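Local coordinates for phosphoserine phosphatase RsbX (Bacillus subtilis, PDB 3W42), which dephosphorylates the stressosome protein RsbS and is a negative regulator of sigma-B activity, at residues A[150-155]-A[191-196]; A[87-92]-A[108-113]; A[22-27]-A[51-56]. All coordinates share one frame; numbering follows the deposited sequence.

Contact 1: residues A[150-155]-A[191-196]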
loop_
_atom_site.group_PDB
_atom_site.type_symbol
_atom_site.label_atom_id
_atom_site.label_comp_id
_atom_site.label_asym_id
_atom_site.label_seq_id
_atom_site.Cartn_x
_atom_site.Cartn_y
_atom_site.Cartn_z
ATOM N N LYS A 150 -13.213 -1.497 4.648
ATOM C CA LYS A 150 -12.600 -0.524 3.760
ATOM C C LYS A 150 -11.155 -0.287 4.234
ATOM O O LYS A 150 -10.936 -0.209 5.455
ATOM C CB LYS A 150 -13.369 0.797 3.764
ATOM C CG LYS A 150 -14.719 0.692 3.121
ATOM C CD LYS A 150 -15.693 1.815 3.363
ATOM C CE LYS A 150 -16.390 1.639 4.713
ATOM N NZ LYS A 150 -17.211 2.763 5.080
ATOM N N PHE A 151 -10.203 -0.153 3.331
ATOM C CA PHE A 151 -8.828 -0.023 3.712
ATOM C C PHE A 151 -8.100 1.030 2.885
ATOM O O PHE A 151 -8.513 1.339 1.753
ATOM C CB PHE A 151 -8.073 -1.328 3.730
ATOM C CG PHE A 151 -7.837 -1.958 2.367
ATOM C CD1 PHE A 151 -6.782 -1.555 1.590
ATOM C CD2 PHE A 151 -8.681 -2.940 1.880
ATOM C CE1 PHE A 151 -6.587 -2.173 0.280
ATOM C CE2 PHE A 151 -8.447 -3.517 0.619
ATOM C CZ PHE A 151 -7.415 -3.141 -0.157
ATOM N N ILE A 152 -6.976 1.467 3.393
ATOM C CA ILE A 152 -6.012 2.275 2.668
ATOM C C ILE A 152 -4.617 1.797 2.955
ATOM O O ILE A 152 -4.299 1.424 4.110
ATOM C CB ILE A 152 -6.178 3.765 3.005
ATOM C CG1 ILE A 152 -5.322 4.669 2.082
ATOM C CG2 ILE A 152 -5.869 4.073 4.470
ATOM C CD1 ILE A 152 -5.576 6.174 2.266
ATOM N N ILE A 153 -3.753 1.854 1.968
ATOM C CA ILE A 153 -2.298 1.770 2.110
ATOM C C ILE A 153 -1.734 3.063 1.562
ATOM O O ILE A 153 -2.099 3.423 0.424
ATOM C CB ILE A 153 -1.679 0.586 1.350
ATOM C CG1 ILE A 153 -2.293 -0.742 1.830
ATOM C CG2 ILE A 153 -0.184 0.555 1.524
ATOM C CD1 ILE A 153 -1.915 -1.938 0.900
ATOM N N HIS A 154 -0.887 3.779 2.284
ATOM C CA HIS A 154 -0.399 5.073 1.787
ATOM C C HIS A 154 1.025 5.351 2.168
ATOM O O HIS A 154 1.519 4.947 3.253
ATOM C CB HIS A 154 -1.303 6.200 2.265
ATOM C CG HIS A 154 -1.283 6.502 3.722
ATOM N ND1 HIS A 154 -0.313 7.299 4.292
ATOM C CD2 HIS A 154 -2.110 6.179 4.755
ATOM C CE1 HIS A 154 -0.583 7.416 5.608
ATOM N NE2 HIS A 154 -1.675 6.747 5.908
ATOM N N THR A 155 1.739 6.061 1.310
ATOM C CA THR A 155 3.043 6.583 1.619
ATOM C C THR A 155 2.962 7.784 2.575
ATOM O O THR A 155 1.885 8.373 2.794
ATOM C CB THR A 155 3.876 6.872 0.364
ATOM O OG1 THR A 155 3.217 7.912 -0.357
ATOM C CG2 THR A 155 4.097 5.640 -0.492
ATOM N N LEU A 191 2.986 11.408 -3.235
ATOM C CA LEU A 191 1.835 10.926 -2.442
ATOM C C LEU A 191 1.197 9.820 -3.220
ATOM O O LEU A 191 0.722 10.035 -4.357
ATOM C CB LEU A 191 0.876 12.092 -2.218
ATOM C CG LEU A 191 -0.242 11.926 -1.219
ATOM C CD1 LEU A 191 -0.851 13.281 -0.873
ATOM C CD2 LEU A 191 -1.312 11.005 -1.677
ATOM N N THR A 192 1.126 8.613 -2.622
ATOM C CA THR A 192 0.522 7.410 -3.201
ATOM C C THR A 192 -0.385 6.799 -2.222
ATOM O O THR A 192 -0.005 6.614 -1.050
ATOM C CB THR A 192 1.616 6.409 -3.640
ATOM O OG1 THR A 192 2.541 7.040 -4.498
ATOM C CG2 THR A 192 1.025 5.246 -4.354
ATOM N N TYR A 193 -1.582 6.403 -2.663
ATOM C CA TYR A 193 -2.424 5.571 -1.810
ATOM C C TYR A 193 -3.216 4.615 -2.656
ATOM O O TYR A 193 -3.534 4.867 -3.815
ATOM C CB TYR A 193 -3.335 6.395 -0.855
ATOM C CG TYR A 193 -4.305 7.348 -1.471
ATOM C CD1 TYR A 193 -5.514 6.942 -1.992
ATOM C CD2 TYR A 193 -4.037 8.706 -1.482
ATOM C CE1 TYR A 193 -6.421 7.882 -2.509
ATOM C CE2 TYR A 193 -4.945 9.618 -1.965
ATOM C CZ TYR A 193 -6.111 9.222 -2.482
ATOM O OH TYR A 193 -6.989 10.177 -2.962
ATOM N N ILE A 194 -3.566 3.483 -2.033
ATOM C CA ILE A 194 -4.470 2.490 -2.578
ATOM C C ILE A 194 -5.621 2.372 -1.612
ATOM O O ILE A 194 -5.411 2.130 -0.433
ATOM C CB ILE A 194 -3.809 1.133 -2.782
ATOM C CG1 ILE A 194 -2.604 1.184 -3.713
ATOM C CG2 ILE A 194 -4.845 0.095 -3.235
ATOM C CD1 ILE A 194 -1.905 -0.156 -3.959
ATOM N N LEU A 195 -6.842 2.538 -2.098
ATOM C CA LEU A 195 -8.063 2.341 -1.367
ATOM C C LEU A 195 -8.735 1.052 -1.816
ATOM O O LEU A 195 -8.790 0.775 -3.038
ATOM C CB LEU A 195 -9.031 3.451 -1.645
ATOM C CG LEU A 195 -8.633 4.806 -1.064
ATOM C CD1 LEU A 195 -9.443 5.943 -1.562
ATOM C CD2 LEU A 195 -8.920 4.695 0.599
ATOM N N GLY A 196 -9.372 0.334 -0.904
ATOM C CA GLY A 196 -10.201 -0.783 -1.244
ATOM C C GLY A 196 -11.461 -0.810 -0.390
ATOM O O GLY A 196 -11.476 -0.447 0.760
#
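Two neighbouring antiparallel strands, 150-154 and 191-196, pair at the buried centre of one sheet of the phosphatase. Four backbone hydrogen bonds join Phe151 to Gly196 and Ile153 to Ile194, each pair bonded in both directions, and a fifth continues past the end of the first strand, from Thr155 N to Thr192 O at 3.0 Å, nearly along the C=O axis. Between the pairs Phe151-Gly196 and Ile153-Ile194 lies the non-hydrogen-bonded pair Ile152-Leu195, whose side chains lie alongside each other and point the same way, with Leu195 CD2 3.8 Å from Ile152 CB. The extended Ile152 chain (CG1 anti to the backbone N, chi1 -171°) also carries its CD1 to within 3.8 Å of Tyr193 CB. Leu195 packs on helix 173-179, where Tyr193 OH bonds to Ser177, while Ile152 on the same face meets Leu158 and Leu180; Ile153 and Ile194 face the other way, onto strand 37-45. This division reflects the alpha-beta-beta-alpha sandwich of PPM phosphatases: one side of the sheet carries helices, the other packs on the second sheet. On that inner side Phe151 has its CG in the crowded position between backbone N and carbonyl carbon (chi1 69°), which swings the ring over Gly196. Gly196 CA sits 3.9 Å from the ring centroid in a CH-pi contact over the face, and a beta carbon on Gly196 would clash with the ring. His154 pairs with Tyr193, CB to CB 3.7 Å, and its ring then leads off from the partner strand, ND1 donating an almost straight 2.9 Å bond to Thr155 O, with the acceptor in the imidazole plane. The hydroxyls of Thr155, whose side chain is about 5 Å from the manganese ion, and of Thr192 both bond to Asp27 OD2.

Contact 2: residues A[87-92]-A[108-113]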
loop_
_atom_site.group_PDB
_atom_site.type_symbol
_atom_site.label_atom_id
_atom_site.label_comp_id
_atom_site.label_asym_id
_atom_site.label_seq_id
_atom_site.Cartn_x
_atom_site.Cartn_y
_atom_site.Cartn_z
ATOM N N GLY A 87 17.382 1.535 -1.261
ATOM C CA GLY A 87 16.455 0.967 -0.312
ATOM C C GLY A 87 15.111 1.562 -0.476
ATOM O O GLY A 87 14.892 2.534 -1.178
ATOM N N ALA A 88 14.127 1.012 0.278
ATOM C CA ALA A 88 12.755 1.504 0.210
ATOM C C ALA A 88 11.989 1.138 1.456
ATOM O O ALA A 88 12.281 0.063 2.061
ATOM C CB ALA A 88 12.010 0.925 -1.004
ATOM N N THR A 89 11.015 1.899 1.832
ATOM C CA THR A 89 9.985 1.451 2.733
ATOM C C THR A 89 8.871 0.803 1.905
ATOM O O THR A 89 8.643 1.221 0.752
ATOM C CB THR A 89 9.511 2.567 3.672
ATOM O OG1 THR A 89 8.930 3.599 2.825
ATOM C CG2 THR A 89 10.622 3.122 4.500
ATOM N N ALA A 90 8.192 -0.230 2.418
ATOM C CA ALA A 90 7.239 -0.929 1.580
ATOM C C ALA A 90 6.255 -1.726 2.429
ATOM O O ALA A 90 6.574 -2.169 3.529
ATOM C CB ALA A 90 7.962 -1.927 0.663
ATOM N N SER A 91 5.090 -1.941 1.850
ATOM C CA SER A 91 4.006 -2.713 2.418
ATOM C C SER A 91 3.415 -3.567 1.370
ATOM O O SER A 91 3.185 -3.139 0.224
ATOM C CB SER A 91 2.945 -1.815 2.972
ATOM O OG SER A 91 3.524 -1.015 4.020
ATOM N N ILE A 92 3.131 -4.849 1.706
ATOM C CA ILE A 92 2.594 -5.828 0.788
ATOM C C ILE A 92 1.374 -6.493 1.424
ATOM O O ILE A 92 1.413 -6.938 2.568
ATOM C CB ILE A 92 3.612 -6.916 0.444
ATOM C CG1 ILE A 92 4.875 -6.256 -0.151
ATOM C CG2 ILE A 92 3.060 -7.869 -0.641
ATOM C CD1 ILE A 92 5.998 -7.283 -0.507
ATOM N N GLY A 108 8.951 -0.236 7.430
ATOM C CA GLY A 108 9.041 1.174 7.192
ATOM C C GLY A 108 7.758 1.906 7.417
ATOM O O GLY A 108 6.924 1.519 8.227
ATOM N N ASN A 109 7.619 3.062 6.749
ATOM C CA ASN A 109 6.621 4.059 7.067
ATOM C C ASN A 109 5.488 4.132 6.072
ATOM O O ASN A 109 4.713 5.105 6.118
ATOM C CB ASN A 109 7.285 5.425 7.290
ATOM C CG ASN A 109 7.767 6.024 5.991
ATOM O OD1 ASN A 109 7.853 5.333 4.962
ATOM N ND2 ASN A 109 8.077 7.311 6.060
ATOM N N VAL A 110 5.298 3.122 5.252
ATOM C CA VAL A 110 4.110 3.014 4.451
ATOM C C VAL A 110 3.034 2.387 5.301
ATOM O O VAL A 110 3.246 1.313 5.917
ATOM C CB VAL A 110 4.392 2.139 3.147
ATOM C CG1 VAL A 110 3.130 2.010 2.309
ATOM C CG2 VAL A 110 5.521 2.747 2.344
ATOM N N ARG A 111 1.916 3.057 5.477
ATOM C CA ARG A 111 0.906 2.702 6.464
ATOM C C ARG A 111 -0.264 1.957 5.843
ATOM O O ARG A 111 -0.611 2.183 4.690
ATOM C CB ARG A 111 0.400 3.935 7.146
ATOM C CG ARG A 111 1.491 4.843 7.844
ATOM C CD ARG A 111 2.361 4.103 8.754
ATOM N NE ARG A 111 1.666 3.560 9.904
ATOM C CZ ARG A 111 1.385 4.216 11.038
ATOM N NH1 ARG A 111 1.892 5.455 11.219
ATOM N NH2 ARG A 111 0.690 3.613 12.001
ATOM N N PHE A 112 -0.872 1.096 6.627
ATOM C CA PHE A 112 -2.031 0.324 6.243
ATOM C C PHE A 112 -3.053 0.419 7.359
ATOM O O PHE A 112 -2.738 0.218 8.542
ATOM C CB PHE A 112 -1.642 -1.162 6.046
ATOM C CG PHE A 112 -2.764 -2.122 5.812
ATOM C CD1 PHE A 112 -3.785 -1.904 4.894
ATOM C CD2 PHE A 112 -2.763 -3.374 6.444
ATOM C CE1 PHE A 112 -4.736 -2.872 4.649
ATOM C CE2 PHE A 112 -3.703 -4.335 6.215
ATOM C CZ PHE A 112 -4.722 -4.095 5.309
ATOM N N ILE A 113 -4.297 0.750 6.987
ATOM C CA ILE A 113 -5.404 0.833 7.910
ATOM C C ILE A 113 -6.584 0.114 7.291
ATOM O O ILE A 113 -6.964 0.456 6.157
ATOM C CB ILE A 113 -5.806 2.360 8.212
ATOM C CG1 ILE A 113 -4.598 3.174 8.706
ATOM C CG2 ILE A 113 -6.951 2.321 9.223
ATOM C CD1 ILE A 113 -3.784 3.839 7.658
#
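Thr89, Val110 and Ser91 carry this buried contact, in which residues 88-92 of strand 88-96 meet the turn leading into strand 111-115. Thr89 has OG1 in the crowded position between its backbone N and carbonyl carbon (chi1 63°), from where the hydroxyl donates to Asn109 OD1 at 3.0 Å, nearly along the C=O axis. Its methyl meets the same turn, CG2 3.7 Å from Gly108 CA; a beta carbon on Gly108 would clash there, and at the positive phi of Gly108 (107°) it would also press on the preceding carbonyl oxygen. Strand 88-96 belongs to one sheet of the PPM sandwich and strand 111-115 to the other, so the 108-110 turn is one of the places where the chain passes between them. Val110 occupies this passage with its methyls divided: CG2 lies 3.5 Å from Thr89 OG1, whereas CG1 is 3.5 Å from Ser91 OG and packs beside Ser91 CB. Ser91 OG comes 3.0 Å from Val110 O, a weak bond that is not settled, because the hydroxyl also bonds to Ser106 OG and Tyr104 OH. Asn109 is second-shell to the metal site: OD1 accepts from Thr89, ND2 bonds to the manganese ligand Asp156.

Contact 3: residues A[22-27]-A[51-56]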
loop_
_atom_site.group_PDB
_atom_site.type_symbol
_atom_site.label_atom_id
_atom_site.label_comp_id
_atom_site.label_asym_id
_atom_site.label_seq_id
_atom_site.Cartn_x
_atom_site.Cartn_y
_atom_site.Cartn_z
ATOM N N LYS A 22 8.546 17.992 -9.459
ATOM C CA LYS A 22 9.470 16.867 -9.578
ATOM C C LYS A 22 9.001 15.956 -10.732
ATOM O O LYS A 22 7.831 15.515 -10.781
ATOM C CB LYS A 22 9.597 16.120 -8.231
ATOM C CG LYS A 22 11.102 15.724 -7.676
ATOM C CD LYS A 22 11.861 14.406 -8.185
ATOM C CE LYS A 22 13.381 14.610 -8.252
ATOM N NZ LYS A 22 14.469 14.042 -7.522
ATOM N N SER A 23 9.892 15.666 -11.693
ATOM C CA SER A 23 9.561 14.837 -12.791
ATOM C C SER A 23 9.400 13.355 -12.479
ATOM O O SER A 23 8.498 12.735 -12.955
ATOM C CB SER A 23 10.746 15.004 -13.822
ATOM O OG SER A 23 10.444 14.168 -14.913
ATOM N N ILE A 24 10.320 12.831 -11.674
ATOM C CA ILE A 24 10.450 11.393 -11.403
ATOM C C ILE A 24 9.884 11.099 -10.010
ATOM O O ILE A 24 10.373 11.561 -9.021
ATOM C CB ILE A 24 11.852 10.885 -11.497
ATOM C CG1 ILE A 24 12.334 11.161 -12.938
ATOM C CG2 ILE A 24 11.946 9.400 -11.158
ATOM C CD1 ILE A 24 11.244 10.568 -14.103
ATOM N N CYS A 25 8.855 10.227 -9.954
ATOM C CA CYS A 25 8.246 9.817 -8.665
ATOM C C CYS A 25 9.153 8.807 -8.009
ATOM O O CYS A 25 9.662 7.867 -8.645
ATOM C CB CYS A 25 6.895 9.245 -8.961
ATOM S SG CYS A 25 5.889 9.016 -7.484
ATOM N N GLY A 26 9.362 8.954 -6.713
ATOM C CA GLY A 26 10.078 7.954 -5.930
ATOM C C GLY A 26 9.206 6.879 -5.325
ATOM O O GLY A 26 9.774 5.906 -4.804
ATOM N N ASP A 27 7.900 7.028 -5.386
ATOM C CA ASP A 27 6.962 6.046 -4.904
ATOM C C ASP A 27 6.629 5.080 -6.043
ATOM O O ASP A 27 6.574 5.471 -7.210
ATOM C CB ASP A 27 5.636 6.642 -4.455
ATOM C CG ASP A 27 5.609 7.495 -3.163
ATOM O OD1 ASP A 27 6.639 7.603 -2.490
ATOM O OD2 ASP A 27 4.492 8.031 -2.899
ATOM N N LEU A 51 16.703 7.708 -8.386
ATOM C CA LEU A 51 17.291 6.568 -7.712
ATOM C C LEU A 51 16.382 5.945 -6.695
ATOM O O LEU A 51 16.375 4.732 -6.442
ATOM C CB LEU A 51 18.649 6.855 -7.040
ATOM C CG LEU A 51 19.731 7.065 -8.094
ATOM C CD1 LEU A 51 21.035 7.366 -7.405
ATOM C CD2 LEU A 51 19.839 5.904 -9.057
ATOM N N ALA A 52 15.605 6.809 -6.144
ATOM C CA ALA A 52 14.460 6.343 -5.325
ATOM C C ALA A 52 13.578 5.486 -6.166
ATOM O O ALA A 52 13.138 4.434 -5.717
ATOM C CB ALA A 52 13.700 7.570 -4.786
ATOM N N ASN A 53 13.309 5.894 -7.410
ATOM C CA ASN A 53 12.481 5.116 -8.317
ATOM C C ASN A 53 13.066 3.784 -8.600
ATOM O O ASN A 53 12.343 2.781 -8.621
ATOM C CB ASN A 53 12.291 5.913 -9.618
ATOM C CG ASN A 53 11.322 5.306 -10.547
ATOM O OD1 ASN A 53 11.636 4.351 -11.228
ATOM N ND2 ASN A 53 10.157 5.897 -10.634
ATOM N N GLU A 54 14.362 3.655 -8.783
ATOM C CA GLU A 54 14.952 2.367 -9.029
ATOM C C GLU A 54 14.628 1.394 -7.927
ATOM O O GLU A 54 14.347 0.212 -8.193
ATOM C CB GLU A 54 16.505 2.548 -9.124
ATOM C CG GLU A 54 17.310 1.380 -9.264
ATOM C CD GLU A 54 18.831 1.517 -8.991
ATOM O OE1 GLU A 54 19.292 2.058 -7.985
ATOM O OE2 GLU A 54 19.597 0.950 -9.778
ATOM N N SER A 55 14.692 1.842 -6.677
ATOM C CA SER A 55 14.353 0.967 -5.537
ATOM C C SER A 55 12.882 0.659 -5.485
ATOM O O SER A 55 12.527 -0.530 -5.374
ATOM C CB SER A 55 14.856 1.588 -4.236
ATOM O OG SER A 55 16.253 1.520 -4.133
ATOM N N SER A 56 11.986 1.621 -5.513
ATOM C CA SER A 56 10.572 1.309 -5.419
ATOM C C SER A 56 10.065 0.554 -6.626
ATOM O O SER A 56 9.185 -0.302 -6.496
ATOM C CB SER A 56 9.783 2.543 -5.095
ATOM O OG SER A 56 9.887 3.487 -6.151
#
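The amide of Asn53 meets loop 22-27 in its own plane, through ND2. Cys25 O accepts from ND2 at 2.8 Å; the N-H points almost straight at the oxygen (167°), and the donor lies nearly along the C=O axis. Asn53 has CG anti to the backbone N (chi1 -172°), which carries the amide across to the loop. Ile24 crosses this side chain at about a right angle, its CG2 methyl 3.8 Å from Asn53 CB. One helical turn on, Ser56 has OG in the crowded position between its backbone N and carbonyl carbon (chi1 64°) and donates to Gly26 O at 2.8 Å, approaching from above the carbonyl plane. Successive loop carbonyls are thus held by side chains three residues apart on the same side of helix 49-65. Ala52 CB packs 3.8 Å from Gly26 CA, leaving little room for a beta carbon on Gly26. The loop leads to Asp27, whose side chain is about 4 Å from the manganese ion and whose OD2 bonds to Thr192 OG1 and Thr155 OG1. OD1 lies near Asp44 OD1, where the ion probably offsets the like charges. This places the contact beside the acidic metal site characteristic of PPM-type phosphatases.

In the fold
From the N terminus, contact 3 comes first: it joins the loop after strand 10-17 to helix 49-65, closing over strands 27-33 and 37-45. Contact 2 opens later and closes a shorter loop containing the hairpin of strands 88-96 and 101-107, ending as the chain enters the other sheet. Contact 1 follows, closing over helices 163-169 and 173-179. The three are in series, neither nested nor crossed, yet all touch. Strand 150-154 continues the sheet through backbone bonds to strand 111-115, linking contacts 1 and 2; the Asp27 carboxylate links contact 3 to contact 1; and Ser55 OG bonds to Gly87 N between contacts 2 and 3.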